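Local coordinates for protein branched-chain-amino-acid aminotransferase (PDB 6NST) that probably transfers the amino group of leucine, isoleucine and valine to 2-oxoglutarate, using pyridoxal 5'-phosphate as cofactor, at residues I10-E15 with A22-L27; V17-A22 with I121-S126; D60-S65 with M71-S76; N199-I202 with V207-T210; T224-A229 with L236-I241. The protein carries 1 engineered substitution. One frame throughout, in Å; residues are numbered along the deposited sequence.

How the contacts relate
Contacts 1 and 2 both draw on the N-terminal antiparallel sheet, through strands 9-12, 15-18 and 118-126; they share Ala22, both touch the second subunit, and both are buried. Contact 1 combines apolar packing with a phenol hydroxyl and a water, whereas contact 2 is almost entirely indole packing. Contact 3, partly buried, sets helix 55-68 against the loop leading to helix 77-89; Tyr75 joins it to the 12-15 turn of contact 1. Contacts 4 and 5 lie across the chain's centre from the first two, about 6 Å apart between centres, and share strand neighbours: the hairpin of contact 4 is buried and knit by backbone bonds, while helix-to-strand contact 5 is greasy inside and charged outside.

Contact 1. Residues I10-E15 with A22-L27; sequences IWYDGE and ATTHVL
Ile10 and Tyr12 both project from strand 9-12 onto the start of the 22-27 segment, and between them they make all the contacts. The apolar part centres on Ala22. The CD1 end of Ile10 reaches Ala22 CB at 3.7 Å, while the Tyr12 ring brings an edge up to the same residue, its CD2 lying 3.8 Å from Ala22 CA. With CG anti to the backbone N (chi1 -164°), Tyr12 runs out past Ala22, so that successive atoms of one ring edge meet Ala22 and then the Thr23 backbone.

The polar part is made by the phenol. Tyr12 OH donates to Thr23 O at 2.9 Å, coming in 33° out of the carbonyl plane with a C=O...donor angle of 137°. The same hydroxyl accepts from a water at 2.6 Å. That water also lies 3.0 Å from Thr24 OG1 and thus bridges the phenol to the next residue of the strand; Thr24 OG1 has a further partner in Thr28 OG1. The hydroxyl donates to one group and accepts from another, which should fix its rotation.

Beyond Tyr12 the chain reverses in a type I' turn to Glu15, which joins strands 9-12 and 15-18 as a tight hairpin. Ile10 also packs on Trp19, and Tyr12 on Val17, Ile121 and Phe103, so the pair is wedged between strands 15-18, 118-126 and 96-104. Residues Thr23 to His25 pair antiparallel with a strand of the second subunit, and the sheet therefore continues across the interface with that subunit.

Contact 2. Residues V17-A22 with I121-S126; sequences VQWRDA and IIAAWS
Trp19 and Ala123 have the CA atoms nearest each other across the two segments, yet these are still 8.5 Å apart. The reason is topological: strand 9-12 lies between strands 15-18 and 118-126, so the two segments are not paired. After Gln18 the first chain leaves its strand in a short coil of helical backbone angles, closed by a bond from Ala22 N to Trp19 O, while residues 121-126 stay extended.

The gap is spanned by a single long side chain. The chi1 of -165° swings the Trp19 indole away from the backbone N, beside the carbonyl carbon, and sends its six-membered part across to the far strand. Its rim meets the backbone there: CZ3 lies 3.3 Å from Ala124 O, and CH2 is just as near, with the oxygen close to the plane of the ring. On the neighbouring residues the same CH2 atom meets Ala123 CB at 4.2 Å and Trp125 CE3 at 4.0 Å. The two indoles thus touch rim to rim and do not stack, and Ala123 CB also sits at the edge of the Trp125 ring. The indole nitrogen NE1 of Trp19 is bonded to Met3 O.

Trp19 also takes part in the interface with the second subunit: its carbonyl accepts from His25 NE2 of that subunit, and the imidazole of the same His25 meets the indole with planes about 20° apart. The arrangement belongs to the edge of the small N-terminal antiparallel sheet of class-IV aminotransferases; Trp125 is about 11 Å, side chain to side chain, from Lys160, the probable cofactor lysine.

Contact 3. Residues D60-S65 with M71-S76; sequences DRLFDS and MQIPYS. With SO4 (sulfate ion), chain G.
Phe63 presents one ring face to Ile73, whose CD1 methyl stands 3.5 Å from the ring centroid and only 3° off the normal. This is a CH-pi contact over the ring centre: the methyl is about equally far from the ring carbons. Ile73 reaches it by an extended CG1-CD1 arm (chi2 178°), and the same CD1 also lies 4.4 Å from Leu62 CG.

The ring is met quite differently at its far rim. There CZ lies 3.2 Å from Tyr75 O, which sits near the ring plane, so a C-H edge, probably slightly positive, faces a carbonyl oxygen while the face takes the methyl. The chain then passes close to CZ at Ser76, the N-cap of helix 77-89.

Arg61, turned to another side of the helix, grips a sulfate ion with the end of its guanidinium: NH1 and NH2 both donate to O1, at 3.0 and 2.8 Å. A bend at chi3 (66°) swings the group there, and Glu39 holds NE. Since Ile220 N, Thr221 and Thr257 bind the same ion, the site is consistent with the cofactor phosphate pocket of this family.

Strands 96-104 and 118-126 flank Ile73 through Val102 and Val120, and helix 77-89 packs Ile80 against Phe63; helix 55-68 is thereby held to the small-domain sheet, with Ser65 OG bonded to Lys160 N.

Contact 4. Residues N199-I202 with V207-T210; sequences NIFI and VIYT
Phe201 lays one face of its ring against Thr210: OG1 stands 3.7 Å above the ring plane, over its centre, and CB makes a CH-pi contact 4.0 Å from the centroid. At the rim, near the ring plane, Ile208 CG2 approaches CD2 at 3.6 Å. A further ring, that of Phe253 on strand 251-256, meets Phe201 with its plane almost parallel. Phe201 and Thr210 run side by side and point the same way, which keeps the threonine hydroxyl over the ring. The other aromatic group, Tyr209, has Ile202 O at its edge, and its CB packs against Ile202 CG1.

Beneath the side chains is a classic antiparallel hydrogen-bonded pair, Ile202 with Tyr209. Ile202 N donates to Tyr209 O at 2.8 Å, and Tyr209 N to Ile202 O at 2.7 Å; both bonds are straight, at 176°. The strands are twisted, their short axes running at 147° to each other. Each of these carbonyls is also approached by a CA-H group, Tyr209 O by Phe201 CA and Ile202 O by Ile208 CA, both at 3.5 Å. Next to this pair, Thr210 OG1 comes within 2.8 Å of Ile200 O.

This is the hairpin of strands 199-204 and 207-210, bordered by strand 251-256 beside the first and strand 235-238 beside the second, with helix 220-231 touching Phe201. Its chemistry implies a largely buried hairpin, in which the backbone N and O of Ile202 and Tyr209 satisfy each other, while the threonine hydroxyl, over the Phe201 ring, has the Ile200 carbonyl oxygen close by.

Contact 5. Residues T224-A229 with L236-I241; sequences TILTLA and LVEKRI
Leu226 and Leu236 form the tightly packed part of this contact. CD2 of Leu226 pushes into the fork of the strand leucine, 3.6 Å from its CD1 and 3.7 Å from its CD2, and the two side chains cross at about a right angle. Leu236 CD1 is also touched on its helix side by Ala229 CB at 3.9 Å, so one methyl touches two helix residues about a turn apart. A chi1 of -161° turns Leu236 toward the helix, where Leu226 and Ala229 meet it.

The helix and strand belong to a beta-alpha-beta crossover, strand 207-210, helix 220-231, strand 235-238, in which the two strands lie parallel and adjacent and the helix packs against them, running roughly antiparallel to strand 235-238. The short axes run 10.3 Å apart at 144°, and Ile208 on the first strand touches both Ala229 and Leu236, while Phe201 packs on Leu226 from strand 199-204.

Towards solvent the contact thins out. From the exposed strand residue Glu238 an extended chain arches over Leu226, bringing OE2 within 3.9 Å of Leu226 CD1, a loose brush of carboxylate against methyl. That oxygen is committed to a salt bridge with Arg222, a turn earlier on the same helix, which would draw the carboxylate over the leucine. Away from this contact, buried Arg240 makes salt bridges with Glu189 of its own chain and Glu189 of the fourth subunit.

Contact 1. Residues I10-E15 with A22-L27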
# COMPACT_ATOMS: atom_id res chain seq x y z
N ILE A 10 -5.56 45.84 3.06
CA ILE A 10 -4.94 44.54 3.29
C ILE A 10 -3.54 44.78 3.82
O ILE A 10 -2.78 45.58 3.26
CB ILE A 10 -4.90 43.69 2.01
CG1 ILE A 10 -6.31 43.36 1.53
CG2 ILE A 10 -4.10 42.41 2.24
CD1 ILE A 10 -6.35 42.67 0.18
N TRP A 11 -3.20 44.10 4.91
CA TRP A 11 -1.83 44.13 5.42
C TRP A 11 -0.92 43.40 4.45
O TRP A 11 -1.15 42.22 4.14
CB TRP A 11 -1.77 43.50 6.81
CG TRP A 11 -0.47 43.69 7.53
CD1 TRP A 11 -0.15 44.70 8.39
CD2 TRP A 11 0.67 42.84 7.47
NE1 TRP A 11 1.12 44.53 8.86
CE2 TRP A 11 1.66 43.40 8.31
CE3 TRP A 11 0.97 41.66 6.78
CZ2 TRP A 11 2.91 42.81 8.49
CZ3 TRP A 11 2.22 41.08 6.95
CH2 TRP A 11 3.17 41.66 7.80
N TYR A 12 0.09 44.09 3.95
CA TYR A 12 0.94 43.57 2.88
C TYR A 12 2.39 43.93 3.21
O TYR A 12 2.81 45.07 2.97
CB TYR A 12 0.52 44.13 1.53
CG TYR A 12 1.04 43.39 0.31
CD1 TYR A 12 2.11 42.51 0.40
CD2 TYR A 12 0.47 43.60 -0.94
CE1 TYR A 12 2.58 41.85 -0.72
CE2 TYR A 12 0.94 42.94 -2.06
CZ TYR A 12 1.99 42.07 -1.94
OH TYR A 12 2.45 41.42 -3.06
N ASP A 13 3.13 42.97 3.76
CA ASP A 13 4.57 43.09 4.00
C ASP A 13 4.90 44.30 4.88
O ASP A 13 5.70 45.17 4.52
CB ASP A 13 5.34 43.15 2.67
CG ASP A 13 5.30 41.83 1.92
OD1 ASP A 13 4.75 40.85 2.45
OD2 ASP A 13 5.83 41.78 0.79
N GLY A 14 4.27 44.33 6.05
CA GLY A 14 4.58 45.34 7.05
C GLY A 14 3.73 46.59 6.99
O GLY A 14 3.76 47.39 7.94
N GLU A 15 2.97 46.80 5.92
CA GLU A 15 2.19 48.00 5.74
C GLU A 15 0.78 47.64 5.28
O GLU A 15 0.55 46.59 4.68
CB GLU A 15 2.83 48.95 4.72
CG GLU A 15 4.19 49.52 5.13
CD GLU A 15 4.80 50.40 4.06
OE1 GLU A 15 4.24 50.46 2.95
OE2 GLU A 15 5.85 51.02 4.33
N ALA A 22 -3.40 45.69 -3.42
CA ALA A 22 -2.71 44.52 -2.89
C ALA A 22 -2.60 43.48 -4.00
O ALA A 22 -3.36 42.51 -4.09
CB ALA A 22 -3.45 43.96 -1.68
N THR A 23 -1.63 43.70 -4.88
CA THR A 23 -1.40 42.84 -6.03
C THR A 23 -0.03 42.19 -5.94
O THR A 23 0.82 42.58 -5.13
CB THR A 23 -1.51 43.63 -7.34
OG1 THR A 23 -0.58 44.72 -7.32
CG2 THR A 23 -2.92 44.17 -7.53
N THR A 24 0.17 41.18 -6.77
CA THR A 24 1.46 40.53 -6.92
C THR A 24 1.69 40.27 -8.40
O THR A 24 0.75 40.20 -9.19
CB THR A 24 1.54 39.22 -6.13
OG1 THR A 24 2.83 38.62 -6.32
CG2 THR A 24 0.46 38.25 -6.59
N HIS A 25 2.96 40.14 -8.77
CA HIS A 25 3.28 39.87 -10.16
C HIS A 25 2.74 38.50 -10.56
O HIS A 25 2.68 37.57 -9.75
CB HIS A 25 4.79 39.94 -10.40
CG HIS A 25 5.16 39.98 -11.85
ND1 HIS A 25 5.68 38.89 -12.51
CD2 HIS A 25 5.09 40.98 -12.76
CE1 HIS A 25 5.91 39.22 -13.77
NE2 HIS A 25 5.56 40.48 -13.95
N VAL A 26 2.34 38.38 -11.83
CA VAL A 26 1.74 37.14 -12.30
C VAL A 26 2.75 36.00 -12.37
O VAL A 26 2.34 34.84 -12.48
CB VAL A 26 1.06 37.37 -13.66
CG1 VAL A 26 2.04 37.15 -14.81
CG2 VAL A 26 -0.16 36.47 -13.79
N LEU A 27 4.05 36.30 -12.30
CA LEU A 27 5.08 35.28 -12.20
C LEU A 27 5.48 35.01 -10.76
O LEU A 27 6.63 34.61 -10.50
CB LEU A 27 6.30 35.68 -13.03
CG LEU A 27 6.07 35.74 -14.53
CD1 LEU A 27 7.36 36.04 -15.27
CD2 LEU A 27 5.47 34.43 -15.02
O HOH W 1 4.35 40.35 -4.45

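Contact 2. Residues V17-A22 with I121-S126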
# COMPACT_ATOMS: atom_id res chain seq x y z
N VAL A 17 -2.12 48.42 2.67
CA VAL A 17 -2.27 48.95 1.33
C VAL A 17 -3.74 48.84 0.95
O VAL A 17 -4.49 48.04 1.51
CB VAL A 17 -1.37 48.22 0.31
CG1 VAL A 17 -1.92 46.83 0.00
CG2 VAL A 17 -1.20 49.04 -0.96
N GLN A 18 -4.16 49.70 0.02
CA GLN A 18 -5.53 49.63 -0.48
C GLN A 18 -5.82 48.24 -1.03
O GLN A 18 -4.94 47.58 -1.60
CB GLN A 18 -5.76 50.69 -1.55
CG GLN A 18 -5.60 52.13 -1.07
CD GLN A 18 -6.68 52.54 -0.09
OE1 GLN A 18 -7.71 51.88 0.05
NE2 GLN A 18 -6.45 53.65 0.61
N TRP A 19 -7.06 47.80 -0.86
CA TRP A 19 -7.44 46.44 -1.23
C TRP A 19 -7.12 46.15 -2.69
O TRP A 19 -6.47 45.15 -3.00
CB TRP A 19 -8.93 46.22 -0.95
CG TRP A 19 -9.35 44.79 -0.95
CD1 TRP A 19 -9.50 43.98 -2.04
CD2 TRP A 19 -9.68 43.99 0.19
NE1 TRP A 19 -9.90 42.73 -1.64
CE2 TRP A 19 -10.02 42.71 -0.28
CE3 TRP A 19 -9.73 44.24 1.57
CZ2 TRP A 19 -10.40 41.68 0.58
CZ3 TRP A 19 -10.11 43.22 2.42
CH2 TRP A 19 -10.44 41.95 1.92
N ARG A 20 -7.55 47.03 -3.59
CA ARG A 20 -7.31 46.81 -5.01
C ARG A 20 -5.84 46.97 -5.38
O ARG A 20 -5.43 46.52 -6.45
CB ARG A 20 -8.16 47.77 -5.84
CG ARG A 20 -9.66 47.62 -5.61
CD ARG A 20 -10.44 48.71 -6.32
NE ARG A 20 -11.88 48.56 -6.15
CZ ARG A 20 -12.57 49.05 -5.13
NH1 ARG A 20 -11.96 49.73 -4.17
NH2 ARG A 20 -13.89 48.86 -5.07
N ASP A 21 -5.04 47.60 -4.52
CA ASP A 21 -3.61 47.75 -4.75
C ASP A 21 -2.80 46.57 -4.22
O ASP A 21 -1.61 46.46 -4.55
CB ASP A 21 -3.09 49.04 -4.12
CG ASP A 21 -3.62 50.28 -4.81
OD1 ASP A 21 -3.90 50.22 -6.03
OD2 ASP A 21 -3.76 51.33 -4.14
N ALA A 22 -3.40 45.69 -3.42
CA ALA A 22 -2.71 44.52 -2.89
C ALA A 22 -2.60 43.48 -4.00
O ALA A 22 -3.36 42.51 -4.09
CB ALA A 22 -3.45 43.96 -1.68
N ILE A 121 0.70 38.36 3.42
CA ILE A 121 -0.50 39.18 3.29
C ILE A 121 -1.55 38.68 4.27
O ILE A 121 -1.65 37.48 4.54
CB ILE A 121 -1.07 39.19 1.85
CG1 ILE A 121 -1.32 37.75 1.36
CG2 ILE A 121 -0.15 39.94 0.92
CD1 ILE A 121 -2.78 37.34 1.40
N ILE A 122 -2.32 39.62 4.82
CA ILE A 122 -3.39 39.27 5.74
C ILE A 122 -4.64 40.05 5.34
O ILE A 122 -4.76 41.24 5.62
CB ILE A 122 -3.02 39.56 7.21
CG1 ILE A 122 -1.72 38.84 7.57
CG2 ILE A 122 -4.15 39.11 8.14
CD1 ILE A 122 -1.24 39.11 8.97
N ALA A 123 -5.58 39.36 4.70
CA ALA A 123 -6.83 39.96 4.24
C ALA A 123 -7.98 39.49 5.11
O ALA A 123 -8.03 38.33 5.53
CB ALA A 123 -7.10 39.59 2.77
N ALA A 124 -8.92 40.40 5.37
CA ALA A 124 -10.08 40.11 6.20
C ALA A 124 -11.32 40.68 5.54
O ALA A 124 -11.33 41.84 5.12
CB ALA A 124 -9.92 40.68 7.61
N TRP A 125 -12.37 39.86 5.45
CA TRP A 125 -13.63 40.28 4.86
C TRP A 125 -14.78 39.75 5.71
O TRP A 125 -14.63 38.77 6.45
CB TRP A 125 -13.77 39.80 3.41
CG TRP A 125 -13.59 38.32 3.25
CD1 TRP A 125 -14.55 37.36 3.34
CD2 TRP A 125 -12.36 37.63 2.95
NE1 TRP A 125 -14.00 36.12 3.13
CE2 TRP A 125 -12.66 36.26 2.89
CE3 TRP A 125 -11.04 38.05 2.74
CZ2 TRP A 125 -11.69 35.29 2.62
CZ3 TRP A 125 -10.08 37.09 2.47
CH2 TRP A 125 -10.41 35.73 2.41
N SER A 126 -15.93 40.42 5.60
CA SER A 126 -17.09 40.06 6.40
C SER A 126 -17.55 38.64 6.09
O SER A 126 -17.42 38.16 4.96
CB SER A 126 -18.23 41.05 6.15
OG SER A 126 -19.33 40.79 7.01

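Contact 3. Residues D60-S65 with M71-S76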
# COMPACT_ATOMS: atom_id res chain seq x y z
N ASP A 60 0.64 30.40 15.55
CA ASP A 60 1.64 29.37 15.81
C ASP A 60 1.62 28.30 14.73
O ASP A 60 2.68 27.79 14.34
CB ASP A 60 1.41 28.74 17.18
CG ASP A 60 1.89 29.62 18.32
OD1 ASP A 60 2.59 30.61 18.05
OD2 ASP A 60 1.56 29.30 19.49
N ARG A 61 0.43 27.94 14.24
CA ARG A 61 0.36 26.94 13.19
C ARG A 61 0.89 27.48 11.87
O ARG A 61 1.47 26.73 11.08
CB ARG A 61 -1.07 26.44 13.02
CG ARG A 61 -1.19 25.18 12.18
CD ARG A 61 -2.58 24.59 12.26
NE ARG A 61 -3.58 25.45 11.66
CZ ARG A 61 -4.88 25.18 11.62
NH1 ARG A 61 -5.73 26.02 11.04
NH2 ARG A 61 -5.33 24.05 12.16
N LEU A 62 0.71 28.78 11.61
CA LEU A 62 1.29 29.38 10.42
C LEU A 62 2.81 29.27 10.44
O LEU A 62 3.42 28.89 9.44
CB LEU A 62 0.86 30.84 10.30
CG LEU A 62 1.22 31.52 8.98
CD1 LEU A 62 0.40 30.94 7.83
CD2 LEU A 62 1.02 33.03 9.07
N PHE A 63 3.43 29.59 11.58
CA PHE A 63 4.88 29.47 11.68
C PHE A 63 5.33 28.02 11.68
O PHE A 63 6.40 27.70 11.15
CB PHE A 63 5.38 30.20 12.93
CG PHE A 63 5.50 31.68 12.75
CD1 PHE A 63 4.38 32.48 12.64
CD2 PHE A 63 6.75 32.28 12.69
CE1 PHE A 63 4.49 33.85 12.47
CE2 PHE A 63 6.87 33.65 12.52
CZ PHE A 63 5.74 34.44 12.41
N ASP A 64 4.53 27.12 12.27
CA ASP A 64 4.78 25.69 12.14
C ASP A 64 4.75 25.27 10.67
O ASP A 64 5.65 24.56 10.20
CB ASP A 64 3.76 24.89 12.94
CG ASP A 64 4.13 24.77 14.40
OD1 ASP A 64 5.18 25.32 14.80
OD2 ASP A 64 3.38 24.11 15.15
N SER A 65 3.72 25.69 9.94
CA SER A 65 3.61 25.33 8.53
C SER A 65 4.79 25.85 7.73
O SER A 65 5.33 25.14 6.88
CB SER A 65 2.29 25.86 7.95
OG SER A 65 1.18 25.30 8.63
N MET A 71 10.19 27.65 4.95
CA MET A 71 9.93 29.04 4.58
C MET A 71 10.18 29.92 5.80
O MET A 71 9.59 29.70 6.86
CB MET A 71 8.49 29.22 4.08
CG MET A 71 8.14 28.41 2.85
SD MET A 71 6.46 28.78 2.29
CE MET A 71 6.64 30.50 1.81
N GLN A 72 11.04 30.92 5.64
CA GLN A 72 11.38 31.84 6.72
C GLN A 72 10.47 33.06 6.62
O GLN A 72 10.62 33.88 5.71
CB GLN A 72 12.86 32.23 6.64
CG GLN A 72 13.33 33.15 7.76
CD GLN A 72 13.30 32.47 9.12
OE1 GLN A 72 12.35 32.62 9.88
NE2 GLN A 72 14.35 31.72 9.43
N ILE A 73 9.53 33.17 7.55
CA ILE A 73 8.64 34.33 7.61
C ILE A 73 9.45 35.55 8.03
O ILE A 73 10.10 35.53 9.08
CB ILE A 73 7.47 34.08 8.58
CG1 ILE A 73 6.69 32.83 8.17
CG2 ILE A 73 6.55 35.30 8.62
CD1 ILE A 73 5.55 32.49 9.11
N PRO A 74 9.43 36.64 7.25
CA PRO A 74 10.26 37.80 7.58
C PRO A 74 9.71 38.62 8.73
O PRO A 74 10.19 39.73 9.00
CB PRO A 74 10.27 38.62 6.27
CG PRO A 74 9.66 37.72 5.22
CD PRO A 74 8.73 36.82 5.97
N TYR A 75 8.69 38.10 9.40
CA TYR A 75 8.05 38.78 10.51
C TYR A 75 7.88 37.80 11.67
O TYR A 75 7.86 36.58 11.48
CB TYR A 75 6.70 39.37 10.10
CG TYR A 75 6.82 40.27 8.89
CD1 TYR A 75 7.23 41.59 9.02
CD2 TYR A 75 6.55 39.78 7.61
CE1 TYR A 75 7.37 42.40 7.91
CE2 TYR A 75 6.68 40.59 6.50
CZ TYR A 75 7.09 41.90 6.66
OH TYR A 75 7.23 42.71 5.56
N SER A 76 7.76 38.36 12.86
CA SER A 76 7.64 37.55 14.06
C SER A 76 6.17 37.27 14.37
O SER A 76 5.26 37.83 13.76
CB SER A 76 8.30 38.25 15.24
OG SER A 76 7.67 39.49 15.49
S SO4 G . -9.37 24.28 11.38
O1 SO4 G . -8.07 24.48 12.02
O2 SO4 G . -9.72 25.46 10.60
O3 SO4 G . -9.31 23.11 10.49
O4 SO4 G . -10.38 24.05 12.41

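Contact 4. Residues N199-I202 with V207-T210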
# COMPACT_ATOMS: atom_id res chain seq x y z
N ASN A 199 -12.54 18.57 10.05
CA ASN A 199 -12.40 17.33 10.80
C ASN A 199 -13.78 16.74 11.09
O ASN A 199 -14.76 17.47 11.24
CB ASN A 199 -11.65 17.57 12.11
CG ASN A 199 -10.17 17.83 11.90
OD1 ASN A 199 -9.73 18.98 11.80
ND2 ASN A 199 -9.39 16.76 11.83
N ILE A 200 -13.84 15.41 11.15
CA ILE A 200 -15.11 14.70 11.26
C ILE A 200 -15.18 14.01 12.61
O ILE A 200 -14.16 13.53 13.14
CB ILE A 200 -15.30 13.70 10.10
CG1 ILE A 200 -16.72 13.13 10.10
CG2 ILE A 200 -14.26 12.59 10.16
CD1 ILE A 200 -17.10 12.42 8.82
N PHE A 201 -16.38 13.98 13.19
CA PHE A 201 -16.65 13.31 14.45
C PHE A 201 -17.89 12.44 14.28
O PHE A 201 -18.78 12.75 13.49
CB PHE A 201 -16.89 14.31 15.60
CG PHE A 201 -15.67 15.06 16.03
CD1 PHE A 201 -15.16 16.09 15.27
CD2 PHE A 201 -15.05 14.76 17.24
CE1 PHE A 201 -14.04 16.79 15.68
CE2 PHE A 201 -13.93 15.45 17.66
CZ PHE A 201 -13.43 16.47 16.88
N ILE A 202 -17.93 11.34 15.02
CA ILE A 202 -19.12 10.50 15.09
C ILE A 202 -19.40 10.18 16.55
O ILE A 202 -18.49 10.16 17.39
CB ILE A 202 -18.99 9.20 14.26
CG1 ILE A 202 -17.91 8.28 14.83
CG2 ILE A 202 -18.69 9.52 12.80
CD1 ILE A 202 -17.80 6.96 14.10
N VAL A 207 -20.75 8.16 23.16
CA VAL A 207 -19.30 8.30 23.14
C VAL A 207 -18.90 8.95 21.82
O VAL A 207 -19.43 8.61 20.76
CB VAL A 207 -18.59 6.94 23.32
CG1 VAL A 207 -17.08 7.11 23.33
CG2 VAL A 207 -19.07 6.27 24.60
N ILE A 208 -17.97 9.90 21.89
CA ILE A 208 -17.49 10.61 20.71
C ILE A 208 -16.30 9.86 20.14
O ILE A 208 -15.36 9.51 20.87
CB ILE A 208 -17.12 12.06 21.05
CG1 ILE A 208 -18.30 12.77 21.71
CG2 ILE A 208 -16.68 12.80 19.80
CD1 ILE A 208 -17.96 14.13 22.26
N TYR A 209 -16.33 9.60 18.84
CA TYR A 209 -15.21 9.02 18.12
C TYR A 209 -14.76 9.97 17.03
O TYR A 209 -15.59 10.66 16.42
CB TYR A 209 -15.57 7.65 17.52
CG TYR A 209 -16.00 6.62 18.54
CD1 TYR A 209 -17.33 6.50 18.92
CD2 TYR A 209 -15.07 5.77 19.12
CE1 TYR A 209 -17.72 5.56 19.86
CE2 TYR A 209 -15.45 4.83 20.06
CZ TYR A 209 -16.78 4.73 20.42
OH TYR A 209 -17.17 3.80 21.35
N THR A 210 -13.46 10.03 16.79
CA THR A 210 -12.90 10.87 15.75
C THR A 210 -11.59 10.24 15.29
O THR A 210 -10.92 9.58 16.08
CB THR A 210 -12.67 12.31 16.24
OG1 THR A 210 -12.23 13.13 15.16
CG2 THR A 210 -11.63 12.35 17.36

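Contact 5. Residues T224-A229 with L236-I241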
# COMPACT_ATOMS: atom_id res chain seq x y z
N THR A 224 -10.44 22.38 19.91
CA THR A 224 -11.37 23.03 20.83
C THR A 224 -12.50 22.09 21.23
O THR A 224 -12.95 22.12 22.38
CB THR A 224 -11.93 24.30 20.20
OG1 THR A 224 -12.71 23.97 19.05
CG2 THR A 224 -10.81 25.24 19.79
N ILE A 225 -12.97 21.26 20.29
CA ILE A 225 -14.05 20.34 20.61
C ILE A 225 -13.58 19.29 21.61
O ILE A 225 -14.32 18.90 22.52
CB ILE A 225 -14.62 19.71 19.32
CG1 ILE A 225 -15.86 20.48 18.85
CG2 ILE A 225 -14.99 18.25 19.54
CD1 ILE A 225 -15.60 21.93 18.50
N LEU A 226 -12.34 18.82 21.47
CA LEU A 226 -11.78 17.89 22.45
C LEU A 226 -11.76 18.52 23.84
O LEU A 226 -12.04 17.86 24.84
CB LEU A 226 -10.37 17.45 22.06
CG LEU A 226 -10.06 16.91 20.66
CD1 LEU A 226 -8.73 16.18 20.65
CD2 LEU A 226 -11.17 16.03 20.12
N THR A 227 -11.44 19.82 23.91
CA THR A 227 -11.48 20.54 25.18
C THR A 227 -12.92 20.68 25.68
O THR A 227 -13.21 20.42 26.85
CB THR A 227 -10.84 21.91 25.02
OG1 THR A 227 -9.47 21.76 24.60
CG2 THR A 227 -10.88 22.68 26.33
N LEU A 228 -13.83 21.10 24.79
CA LEU A 228 -15.22 21.30 25.20
C LEU A 228 -15.89 19.97 25.55
O LEU A 228 -16.68 19.91 26.50
CB LEU A 228 -15.99 22.01 24.09
CG LEU A 228 -15.62 23.47 23.81
CD1 LEU A 228 -16.44 24.00 22.64
CD2 LEU A 228 -15.82 24.33 25.04
N ALA A 229 -15.60 18.91 24.81
CA ALA A 229 -16.18 17.61 25.12
C ALA A 229 -15.74 17.14 26.50
O ALA A 229 -16.55 16.58 27.26
CB ALA A 229 -15.81 16.58 24.06
N LEU A 236 -14.39 10.68 24.84
CA LEU A 236 -13.93 10.86 23.47
C LEU A 236 -12.81 9.87 23.18
O LEU A 236 -11.87 9.75 23.98
CB LEU A 236 -13.46 12.30 23.23
CG LEU A 236 -13.37 12.76 21.78
CD1 LEU A 236 -13.81 14.21 21.65
CD2 LEU A 236 -11.96 12.58 21.23
N VAL A 237 -12.91 9.18 22.05
CA VAL A 237 -11.96 8.15 21.66
C VAL A 237 -11.39 8.50 20.29
O VAL A 237 -12.14 8.78 19.35
CB VAL A 237 -12.61 6.76 21.63
CG1 VAL A 237 -11.61 5.70 21.20
CG2 VAL A 237 -13.21 6.42 22.99
N GLU A 238 -10.06 8.50 20.18
CA GLU A 238 -9.37 8.65 18.91
C GLU A 238 -8.94 7.28 18.43
O GLU A 238 -8.20 6.57 19.13
CB GLU A 238 -8.16 9.57 19.05
CG GLU A 238 -8.50 11.01 19.38
CD GLU A 238 -7.27 11.85 19.66
OE1 GLU A 238 -6.39 11.39 20.42
OE2 GLU A 238 -7.18 12.97 19.13
N LYS A 239 -9.40 6.89 17.24
CA LYS A 239 -9.07 5.58 16.69
C LYS A 239 -9.33 5.60 15.19
O LYS A 239 -9.84 6.58 14.64
CB LYS A 239 -9.88 4.48 17.38
CG LYS A 239 -11.37 4.48 17.07
CD LYS A 239 -12.07 3.34 17.80
CE LYS A 239 -13.48 3.12 17.29
NZ LYS A 239 -13.48 2.70 15.87
N ARG A 240 -8.95 4.51 14.54
CA ARG A 240 -9.20 4.37 13.11
C ARG A 240 -10.68 4.08 12.88
O ARG A 240 -11.25 3.18 13.51
CB ARG A 240 -8.33 3.27 12.51
CG ARG A 240 -6.86 3.41 12.84
CD ARG A 240 -6.08 2.21 12.33
NE ARG A 240 -5.47 2.46 11.03
CZ ARG A 240 -4.82 1.54 10.33
NH1 ARG A 240 -4.70 0.31 10.80
NH2 ARG A 240 -4.30 1.85 9.15
N ILE A 241 -11.29 4.84 11.99
CA ILE A 241 -12.72 4.76 11.71
C ILE A 241 -12.91 4.36 10.26
O ILE A 241 -12.31 4.97 9.36
CB ILE A 241 -13.42 6.10 12.00
CG1 ILE A 241 -13.31 6.47 13.48
CG2 ILE A 241 -14.88 6.05 11.57
CD1 ILE A 241 -13.88 7.83 13.81